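Local structure of hypothetical protein PH0226 (Pyrococcus horikoshii, 1VE3) at residues 104-109 with 137-142. The protein binds S-adenosylmethionine and is probably a methyltransferase that uses it as methyl donor, although its substrate is not known. Numbering follows the deposited sequence.
Sequences FDYVIF and KFIMYF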
ATOM      1  N   PHE A 104      -6.605 -24.609 -16.020  1.00 40.27           N
ATOM      2  CA  PHE A 104      -5.596 -23.603 -15.688  1.00 38.68           C
ATOM      3  C   PHE A 104      -4.153 -24.049 -15.508  1.00 36.87           C
ATOM      4  O   PHE A 104      -3.871 -25.205 -15.196  1.00 37.20           O
ATOM      5  CB  PHE A 104      -6.046 -22.852 -14.431  1.00 37.84           C
ATOM      6  CG  PHE A 104      -7.387 -22.193 -14.577  1.00 37.17           C
ATOM      7  CD1 PHE A 104      -7.500 -20.929 -15.152  1.00 35.06           C
ATOM      8  CD2 PHE A 104      -8.546 -22.857 -14.177  1.00 37.08           C
ATOM      9  CE1 PHE A 104      -8.753 -20.332 -15.331  1.00 35.25           C
ATOM     10  CE2 PHE A 104      -9.806 -22.269 -14.352  1.00 37.28           C
ATOM     11  CZ  PHE A 104      -9.905 -21.002 -14.931  1.00 35.25           C
ATOM     12  N   ASP A 105      -3.243 -23.104 -15.722  1.00 36.60           N
ATOM     13  CA  ASP A 105      -1.812 -23.330 -15.551  1.00 37.36           C
ATOM     14  C   ASP A 105      -1.454 -22.871 -14.141  1.00 36.50           C
ATOM     15  O   ASP A 105      -0.485 -23.343 -13.547  1.00 37.68           O
ATOM     16  CB  ASP A 105      -1.007 -22.504 -16.554  1.00 37.41           C
ATOM     17  CG  ASP A 105      -1.194 -22.968 -17.981  1.00 41.16           C
ATOM     18  OD1 ASP A 105      -0.796 -24.119 -18.294  1.00 36.53           O
ATOM     19  OD2 ASP A 105      -1.741 -22.173 -18.785  1.00 42.29           O
ATOM     20  N   TYR A 106      -2.248 -21.931 -13.628  1.00 35.94           N
ATOM     21  CA  TYR A 106      -2.057 -21.377 -12.289  1.00 34.97           C
ATOM     22  C   TYR A 106      -3.392 -21.044 -11.647  1.00 33.41           C
ATOM     23  O   TYR A 106      -4.366 -20.712 -12.320  1.00 32.16           O
ATOM     24  CB  TYR A 106      -1.250 -20.074 -12.312  1.00 35.13           C
ATOM     25  CG  TYR A 106       0.154 -20.157 -12.842  1.00 36.42           C
ATOM     26  CD1 TYR A 106       0.426 -19.893 -14.179  1.00 38.03           C
ATOM     27  CD2 TYR A 106       1.220 -20.461 -11.996  1.00 37.32           C
ATOM     28  CE1 TYR A 106       1.726 -19.924 -14.666  1.00 38.90           C
ATOM     29  CE2 TYR A 106       2.525 -20.495 -12.470  1.00 38.91           C
ATOM     30  CZ  TYR A 106       2.771 -20.224 -13.810  1.00 40.84           C
ATOM     31  OH  TYR A 106       4.060 -20.249 -14.296  1.00 42.31           O
ATOM     32  N   VAL A 107      -3.408 -21.125 -10.326  1.00 32.67           N
ATOM     33  CA  VAL A 107      -4.568 -20.800  -9.525  1.00 31.85           C
ATOM     34  C   VAL A 107      -3.982 -20.140  -8.292  1.00 31.43           C
ATOM     35  O   VAL A 107      -3.228 -20.771  -7.557  1.00 33.10           O
ATOM     36  CB  VAL A 107      -5.341 -22.063  -9.096  1.00 32.15           C
ATOM     37  CG1 VAL A 107      -6.384 -21.704  -8.057  1.00 30.18           C
ATOM     38  CG2 VAL A 107      -6.001 -22.701 -10.308  1.00 31.29           C
ATOM     39  N   ILE A 108      -4.293 -18.863  -8.084  1.00 31.96           N
ATOM     40  CA  ILE A 108      -3.787 -18.156  -6.913  1.00 31.14           C
ATOM     41  C   ILE A 108      -4.932 -17.993  -5.931  1.00 29.16           C
ATOM     42  O   ILE A 108      -6.084 -17.779  -6.326  1.00 28.34           O
ATOM     43  CB  ILE A 108      -3.183 -16.779  -7.282  1.00 31.35           C
ATOM     44  CG1 ILE A 108      -4.264 -15.853  -7.850  1.00 32.36           C
ATOM     45  CG2 ILE A 108      -2.072 -16.978  -8.298  1.00 32.62           C
ATOM     46  CD1 ILE A 108      -3.760 -14.451  -8.184  1.00 32.36           C
ATOM     47  N   PHE A 109      -4.600 -18.104  -4.650  1.00 29.40           N
ATOM     48  CA  PHE A 109      -5.571 -18.053  -3.561  1.00 29.30           C
ATOM     49  C   PHE A 109      -4.896 -17.254  -2.440  1.00 30.24           C
ATOM     50  O   PHE A 109      -4.054 -17.776  -1.691  1.00 28.35           O
ATOM     51  CB  PHE A 109      -5.866 -19.506  -3.150  1.00 29.13           C
ATOM     52  CG  PHE A 109      -6.978 -19.669  -2.162  1.00 27.89           C
ATOM     53  CD1 PHE A 109      -8.212 -19.064  -2.365  1.00 27.66           C
ATOM     54  CD2 PHE A 109      -6.812 -20.498  -1.058  1.00 29.37           C
ATOM     55  CE1 PHE A 109      -9.265 -19.281  -1.484  1.00 28.64           C
ATOM     56  CE2 PHE A 109      -7.861 -20.725  -0.167  1.00 27.69           C
ATOM     57  CZ  PHE A 109      -9.090 -20.117  -0.383  1.00 30.08           C
ATOM     58  N   LYS A 137       0.270 -24.986 -11.399  1.00 36.42           N
ATOM     59  CA  LYS A 137       0.695 -24.688 -10.040  1.00 35.48           C
ATOM     60  C   LYS A 137      -0.367 -23.973  -9.207  1.00 33.87           C
ATOM     61  O   LYS A 137      -1.015 -23.045  -9.674  1.00 32.89           O
ATOM     62  CB  LYS A 137       1.987 -23.864 -10.075  1.00 34.65           C
ATOM     63  CG  LYS A 137       3.158 -24.665 -10.622  1.00 37.31           C
ATOM     64  CD  LYS A 137       4.232 -23.811 -11.257  1.00 36.96           C
ATOM     65  CE  LYS A 137       5.255 -23.332 -10.250  1.00 40.12           C
ATOM     66  NZ  LYS A 137       6.410 -22.691 -10.938  1.00 34.09           N
ATOM     67  N   PHE A 138      -0.548 -24.446  -7.977  1.00 33.17           N
ATOM     68  CA  PHE A 138      -1.492 -23.860  -7.032  1.00 32.20           C
ATOM     69  C   PHE A 138      -0.637 -23.009  -6.102  1.00 30.69           C
ATOM     70  O   PHE A 138       0.241 -23.530  -5.428  1.00 31.74           O
ATOM     71  CB  PHE A 138      -2.182 -24.955  -6.210  1.00 32.34           C
ATOM     72  CG  PHE A 138      -3.122 -24.432  -5.144  1.00 29.83           C
ATOM     73  CD1 PHE A 138      -3.249 -25.099  -3.930  1.00 29.51           C
ATOM     74  CD2 PHE A 138      -3.897 -23.295  -5.364  1.00 27.40           C
ATOM     75  CE1 PHE A 138      -4.134 -24.640  -2.945  1.00 30.15           C
ATOM     76  CE2 PHE A 138      -4.783 -22.831  -4.392  1.00 27.01           C
ATOM     77  CZ  PHE A 138      -4.902 -23.504  -3.179  1.00 28.29           C
ATOM     78  N   ILE A 139      -0.886 -21.705  -6.067  1.00 29.53           N
ATOM     79  CA  ILE A 139      -0.108 -20.818  -5.209  1.00 29.88           C
ATOM     80  C   ILE A 139      -0.993 -20.080  -4.212  1.00 29.56           C
ATOM     81  O   ILE A 139      -1.810 -19.244  -4.607  1.00 27.97           O
ATOM     82  CB  ILE A 139       0.661 -19.779  -6.056  1.00 30.21           C
ATOM     83  CG1 ILE A 139       1.670 -20.495  -6.954  1.00 30.42           C
ATOM     84  CG2 ILE A 139       1.359 -18.771  -5.146  1.00 31.19           C
ATOM     85  CD1 ILE A 139       2.389 -19.578  -7.924  1.00 32.75           C
HETATM   86  N   MSE A 140      -0.841 -20.381  -2.924  1.00 30.34           N
HETATM   87  CA  MSE A 140      -1.652 -19.698  -1.928  1.00 31.42           C
HETATM   88  C   MSE A 140      -0.844 -18.992  -0.840  1.00 30.47           C
HETATM   89  O   MSE A 140       0.278 -19.374  -0.508  1.00 28.54           O
HETATM   90  CB  MSE A 140      -2.702 -20.656  -1.311  1.00 34.61           C
HETATM   91  CG  MSE A 140      -2.288 -21.526  -0.128  1.00 40.73           C
HETATM   92 SE   MSE A 140      -3.866 -22.339   0.785  1.00 45.06          SE
HETATM   93  CE  MSE A 140      -4.074 -21.059   2.196  1.00 44.54           C
ATOM     94  N   TYR A 141      -1.424 -17.919  -0.323  1.00 30.93           N
ATOM     95  CA  TYR A 141      -0.801 -17.137   0.726  1.00 31.74           C
ATOM     96  C   TYR A 141      -1.813 -17.073   1.848  1.00 32.24           C
ATOM     97  O   TYR A 141      -2.979 -16.736   1.626  1.00 31.43           O
ATOM     98  CB  TYR A 141      -0.481 -15.725   0.235  1.00 31.62           C
ATOM     99  CG  TYR A 141      -0.044 -14.798   1.348  1.00 31.38           C
ATOM    100  CD1 TYR A 141       1.246 -14.863   1.878  1.00 31.73           C
ATOM    101  CD2 TYR A 141      -0.929 -13.871   1.886  1.00 32.12           C
ATOM    102  CE1 TYR A 141       1.635 -14.020   2.920  1.00 35.09           C
ATOM    103  CE2 TYR A 141      -0.552 -13.027   2.923  1.00 34.01           C
ATOM    104  CZ  TYR A 141       0.726 -13.104   3.436  1.00 33.68           C
ATOM    105  OH  TYR A 141       1.080 -12.271   4.477  1.00 36.92           O
ATOM    106  N   PHE A 142      -1.381 -17.419   3.051  1.00 34.52           N
ATOM    107  CA  PHE A 142      -2.285 -17.396   4.187  1.00 36.88           C
ATOM    108  C   PHE A 142      -1.533 -17.042   5.446  1.00 38.24           C
ATOM    109  O   PHE A 142      -0.299 -17.075   5.490  1.00 38.61           O
ATOM    110  CB  PHE A 142      -2.983 -18.756   4.371  1.00 37.42           C
ATOM    111  CG  PHE A 142      -2.053 -19.877   4.761  1.00 40.60           C
ATOM    112  CD1 PHE A 142      -1.215 -20.472   3.818  1.00 42.04           C
ATOM    113  CD2 PHE A 142      -1.994 -20.318   6.078  1.00 38.94           C
ATOM    114  CE1 PHE A 142      -0.329 -21.490   4.183  1.00 42.77           C
ATOM    115  CE2 PHE A 142      -1.114 -21.331   6.452  1.00 42.33           C
ATOM    116  CZ  PHE A 142      -0.279 -21.919   5.503  1.00 42.30           C
TER
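Phe138 lays the CD2-CE2 side of its ring against a shallow hollow formed by Val107 and Phe109: CD2 lies 4.0 Å from CG1 of Val107, and CE2 lies 3.7 Å from CB of Phe109. With CG anti to the backbone N (chi1 177°), CG is turned toward Phe109, and the CD2 edge comes to 3.4 Å from Val107 O, near the ring plane. Selenomethionine Met140 borders Phe109 further on, its SE in the plane of the Phe109 ring and 3.9 Å from CD2, a Met-aromatic contact at the edge. An alanine in place of Phe138 would probably open a gap beside Val107 and Phe109 and leave Phe207 without its stacking partner. On the opposite face, Tyr106 and Lys137 run side by side, CE2 of the ring 3.9 Å from the lysine CD, and Ile139 CD1 sits 4.3 Å from Tyr106 CD2. Tyr106 OH hydrogen-bonds Lys38 O; Lys137 NZ hydrogen-bonds Tyr35 O and forms a salt bridge with Glu210. Five backbone hydrogen bonds join parallel segments 104-109 and 137-142, the first from Lys137 N to Asp105 O. Helix 118-131 packs on Val107, Phe138 and Met140, completing a Rossmann-like beta-alpha-beta crossover. The chemistry implies an apolar helix side and a polar-tipped opposite face.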